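Local coordinates for protein ornithine aminotransferase (Plasmodium falciparum, PDB 3LG0) that catalyses the pyridoxal-phosphate-dependent transfer of an amino group from L-ornithine to 2-oxoglutarate, yielding the semialdehyde of glutamate together with glutamate, at residues S89-L100 against A300-I311. Sequence-based numbering, arbitrary orientation.
Sequences SLGVCERYLTNL and AAICVEALKVLI
Val-304 lays its CG1 methyl over one face of the Tyr-96 ring, 4.1 Å from the centroid and 15° off the ring normal, a CH-pi contact. The beta-branch serves two neighbours, because Val-304 CG2 lies 3.5 Å from Cys-93 CA. Tyr-96 CG is anti to its own main-chain nitrogen (chi1 178°), which sends the ring across to helix 300-311. There Leu-307 CB is 3.8 Å from Tyr-96 OH. Lys-308, bent at its last torsion, brings NZ obliquely to 3.7 Å from Tyr-96 CE1. Beyond the ring, Leu-307 CD1 presses tightly on Leu-97 CD2 (3.4 Å), and Leu-100 and Ile-311 meet tip to tip. The small Ala-300 lets the backbones close in, its CB 3.7 Å from Leu-90 CA. Segments 89-100 and 300-311 run roughly parallel, their axes 31° apart, beside strand 105-109 at the edge of the seven-stranded mixed sheet of this fold-type I enzyme. The short thiols of Cys-93 and Cys-303 suit the narrow gap between close helices, their SG atoms in van der Waals contact at 3.9 Å, not a disulfide. Further out, Ser-89 OG is hydrogen-bonded to Pro-297 O, tying helix 88-101 to the first turn of helix 297-312, while Met-108 backs Cys-93 and Leu-97.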
loop_
_atom_site.group_PDB
_atom_site.type_symbol
_atom_site.label_atom_id
_atom_site.label_comp_id
_atom_site.label_asym_id
_atom_site.label_seq_id
_atom_site.Cartn_x
_atom_site.Cartn_y
_atom_site.Cartn_z
ATOM N N SER A 89 17.038 8.127 6.024
ATOM C CA SER A 89 16.627 6.851 6.607
ATOM C C SER A 89 16.577 5.694 5.608
ATOM O O SER A 89 16.911 4.560 5.950
ATOM C CB SER A 89 15.272 7.015 7.309
ATOM O OG SER A 89 14.924 5.836 8.000
ATOM N N LEU A 90 16.162 5.959 4.370
ATOM C CA LEU A 90 16.007 4.863 3.397
ATOM C C LEU A 90 17.264 4.023 3.186
ATOM O O LEU A 90 17.216 2.788 3.274
ATOM C CB LEU A 90 15.495 5.375 2.045
ATOM C CG LEU A 90 15.343 4.275 0.990
ATOM C CD1 LEU A 90 14.479 3.150 1.574
ATOM C CD2 LEU A 90 14.770 4.815 -0.335
ATOM N N GLY A 91 18.383 4.687 2.910
ATOM C CA GLY A 91 19.659 4.021 2.695
ATOM C C GLY A 91 20.212 3.253 3.881
ATOM O O GLY A 91 20.868 2.222 3.709
ATOM N N VAL A 92 19.957 3.740 5.092
ATOM C CA VAL A 92 20.315 2.972 6.286
ATOM C C VAL A 92 19.560 1.641 6.253
ATOM O O VAL A 92 20.167 0.581 6.352
ATOM C CB VAL A 92 19.982 3.740 7.569
ATOM C CG1 VAL A 92 20.365 2.931 8.798
ATOM C CG2 VAL A 92 20.690 5.094 7.568
ATOM N N CYS A 93 18.242 1.698 6.069
ATOM C CA CYS A 93 17.448 0.476 5.893
ATOM C C CYS A 93 17.987 -0.451 4.782
ATOM O O CYS A 93 18.160 -1.646 4.996
ATOM C CB CYS A 93 15.967 0.828 5.641
ATOM S SG CYS A 93 14.862 -0.613 5.530
ATOM N N GLU A 94 18.279 0.098 3.602
ATOM C CA GLU A 94 18.693 -0.740 2.465
ATOM C C GLU A 94 19.996 -1.470 2.733
ATOM O O GLU A 94 20.138 -2.660 2.408
ATOM C CB GLU A 94 18.811 0.082 1.180
ATOM C CG GLU A 94 17.507 0.695 0.720
ATOM C CD GLU A 94 17.684 1.648 -0.449
ATOM O OE1 GLU A 94 18.789 2.212 -0.601
ATOM O OE2 GLU A 94 16.719 1.845 -1.212
ATOM N N ARG A 95 20.946 -0.744 3.322
ATOM C CA ARG A 95 22.224 -1.320 3.730
ATOM C C ARG A 95 21.995 -2.409 4.759
ATOM O O ARG A 95 22.520 -3.503 4.626
ATOM C CB ARG A 95 23.136 -0.237 4.307
ATOM C CG ARG A 95 24.516 -0.728 4.716
ATOM C CD ARG A 95 25.419 0.438 5.072
ATOM N NE ARG A 95 24.865 1.256 6.147
ATOM C CZ ARG A 95 25.391 2.405 6.566
ATOM N NH1 ARG A 95 26.490 2.885 5.996
ATOM N NH2 ARG A 95 24.822 3.074 7.558
ATOM N N TYR A 96 21.205 -2.108 5.786
ATOM C CA TYR A 96 20.872 -3.105 6.805
ATOM C C TYR A 96 20.297 -4.397 6.205
ATOM O O TYR A 96 20.773 -5.489 6.513
ATOM C CB TYR A 96 19.914 -2.529 7.856
ATOM C CG TYR A 96 19.523 -3.555 8.882
ATOM C CD1 TYR A 96 20.281 -3.743 10.033
ATOM C CD2 TYR A 96 18.418 -4.370 8.685
ATOM C CE1 TYR A 96 19.943 -4.712 10.965
ATOM C CE2 TYR A 96 18.067 -5.333 9.611
ATOM C CZ TYR A 96 18.835 -5.503 10.749
ATOM O OH TYR A 96 18.483 -6.466 11.673
ATOM N N LEU A 97 19.295 -4.282 5.332
ATOM C CA LEU A 97 18.623 -5.483 4.819
ATOM C C LEU A 97 19.480 -6.305 3.882
ATOM O O LEU A 97 19.419 -7.530 3.908
ATOM C CB LEU A 97 17.318 -5.141 4.088
ATOM C CG LEU A 97 16.097 -4.735 4.901
ATOM C CD1 LEU A 97 14.987 -4.311 3.946
ATOM C CD2 LEU A 97 15.635 -5.868 5.796
ATOM N N THR A 98 20.241 -5.633 3.021
ATOM C CA THR A 98 21.057 -6.339 2.037
ATOM C C THR A 98 22.139 -7.134 2.756
ATOM O O THR A 98 22.377 -8.305 2.440
ATOM C CB THR A 98 21.707 -5.382 1.009
ATOM O OG1 THR A 98 22.328 -4.289 1.699
ATOM C CG2 THR A 98 20.665 -4.836 0.030
ATOM N N ASN A 99 22.786 -6.491 3.729
ATOM C CA ASN A 99 23.799 -7.168 4.544
ATOM C C ASN A 99 23.220 -8.357 5.297
ATOM O O ASN A 99 23.754 -9.456 5.231
ATOM C CB ASN A 99 24.488 -6.198 5.506
ATOM C CG ASN A 99 25.407 -5.195 4.777
ATOM O OD1 ASN A 99 25.849 -5.434 3.643
ATOM N ND2 ASN A 99 25.694 -4.066 5.434
ATOM N N LEU A 100 22.101 -8.139 5.980
ATOM C CA LEU A 100 21.433 -9.203 6.718
ATOM C C LEU A 100 21.132 -10.446 5.894
ATOM O O LEU A 100 21.382 -11.570 6.344
ATOM C CB LEU A 100 20.144 -8.680 7.344
ATOM C CG LEU A 100 19.368 -9.669 8.219
ATOM C CD1 LEU A 100 20.245 -10.227 9.348
ATOM C CD2 LEU A 100 18.132 -8.991 8.786
ATOM N N ALA A 300 11.301 3.075 6.675
ATOM C CA ALA A 300 12.687 2.626 6.678
ATOM C C ALA A 300 13.191 2.423 8.109
ATOM O O ALA A 300 13.824 1.416 8.408
ATOM C CB ALA A 300 13.566 3.633 5.921
ATOM N N ALA A 301 12.886 3.369 8.994
ATOM C CA ALA A 301 13.301 3.270 10.398
ATOM C C ALA A 301 12.583 2.151 11.131
ATOM O O ALA A 301 13.204 1.428 11.916
ATOM C CB ALA A 301 13.090 4.599 11.130
ATOM N N ILE A 302 11.277 2.019 10.885
ATOM C CA ILE A 302 10.465 0.975 11.516
ATOM C C ILE A 302 10.968 -0.401 11.110
ATOM O O ILE A 302 11.096 -1.298 11.940
ATOM C CB ILE A 302 8.973 1.096 11.136
ATOM C CG1 ILE A 302 8.357 2.306 11.823
ATOM C CG2 ILE A 302 8.212 -0.183 11.501
ATOM C CD1 ILE A 302 7.085 2.778 11.187
ATOM N N CYS A 303 11.260 -0.554 9.821
ATOM C CA CYS A 303 11.719 -1.832 9.295
ATOM C C CYS A 303 13.018 -2.331 9.958
ATOM O O CYS A 303 13.095 -3.477 10.385
ATOM C CB CYS A 303 11.883 -1.786 7.766
ATOM S SG CYS A 303 12.591 -3.314 7.153
ATOM N N VAL A 304 14.040 -1.481 10.033
ATOM C CA VAL A 304 15.280 -1.873 10.698
ATOM C C VAL A 304 15.030 -2.309 12.145
ATOM O O VAL A 304 15.506 -3.348 12.576
ATOM C CB VAL A 304 16.338 -0.747 10.671
ATOM C CG1 VAL A 304 17.588 -1.168 11.474
ATOM C CG2 VAL A 304 16.722 -0.411 9.229
ATOM N N GLU A 305 14.266 -1.522 12.891
ATOM C CA GLU A 305 14.017 -1.856 14.280
ATOM C C GLU A 305 13.210 -3.144 14.433
ATOM O O GLU A 305 13.461 -3.932 15.341
ATOM C CB GLU A 305 13.334 -0.711 15.029
ATOM C CG GLU A 305 13.126 -1.019 16.506
ATOM C CD GLU A 305 14.445 -1.262 17.237
ATOM O OE1 GLU A 305 15.463 -0.680 16.816
ATOM O OE2 GLU A 305 14.470 -2.034 18.220
ATOM N N ALA A 306 12.251 -3.364 13.544
ATOM C CA ALA A 306 11.427 -4.562 13.617
ATOM C C ALA A 306 12.258 -5.827 13.440
ATOM O O ALA A 306 11.996 -6.837 14.083
ATOM C CB ALA A 306 10.293 -4.496 12.581
ATOM N N LEU A 307 13.255 -5.780 12.562
ATOM C CA LEU A 307 14.095 -6.948 12.327
ATOM C C LEU A 307 15.113 -7.098 13.466
ATOM O O LEU A 307 15.447 -8.212 13.874
ATOM C CB LEU A 307 14.785 -6.879 10.952
ATOM C CG LEU A 307 13.905 -7.083 9.706
ATOM C CD1 LEU A 307 14.714 -7.607 8.537
ATOM C CD2 LEU A 307 12.785 -8.052 10.009
ATOM N N LYS A 308 15.605 -5.974 13.982
ATOM C CA LYS A 308 16.466 -6.014 15.151
ATOM C C LYS A 308 15.765 -6.700 16.323
ATOM O O LYS A 308 16.358 -7.524 17.012
ATOM C CB LYS A 308 16.909 -4.608 15.568
ATOM C CG LYS A 308 18.111 -4.061 14.806
ATOM C CD LYS A 308 18.478 -2.703 15.353
ATOM C CE LYS A 308 19.269 -1.855 14.353
ATOM N NZ LYS A 308 20.525 -2.508 13.880
ATOM N N VAL A 309 14.506 -6.345 16.557
ATOM C CA VAL A 309 13.729 -6.980 17.616
ATOM C C VAL A 309 13.591 -8.486 17.369
ATOM O O VAL A 309 13.790 -9.296 18.267
ATOM C CB VAL A 309 12.341 -6.316 17.769
ATOM C CG1 VAL A 309 11.378 -7.219 18.508
ATOM C CG2 VAL A 309 12.478 -4.984 18.479
ATOM N N LEU A 310 13.257 -8.864 16.148
ATOM C CA LEU A 310 13.095 -10.269 15.832
ATOM C C LEU A 310 14.364 -11.058 16.164
ATOM O O LEU A 310 14.309 -12.193 16.666
ATOM C CB LEU A 310 12.764 -10.427 14.356
ATOM C CG LEU A 310 12.273 -11.803 13.931
ATOM C CD1 LEU A 310 10.768 -11.866 14.130
ATOM C CD2 LEU A 310 12.632 -12.059 12.470
ATOM N N ILE A 311 15.504 -10.441 15.873
ATOM C CA ILE A 311 16.803 -11.089 15.992
ATOM C C ILE A 311 17.339 -11.045 17.428
ATOM O O ILE A 311 17.731 -12.070 17.965
ATOM C CB ILE A 311 17.813 -10.489 14.974
ATOM C CG1 ILE A 311 17.479 -11.001 13.568
ATOM C CG2 ILE A 311 19.244 -10.841 15.350
ATOM C CD1 ILE A 311 18.191 -10.275 12.438
#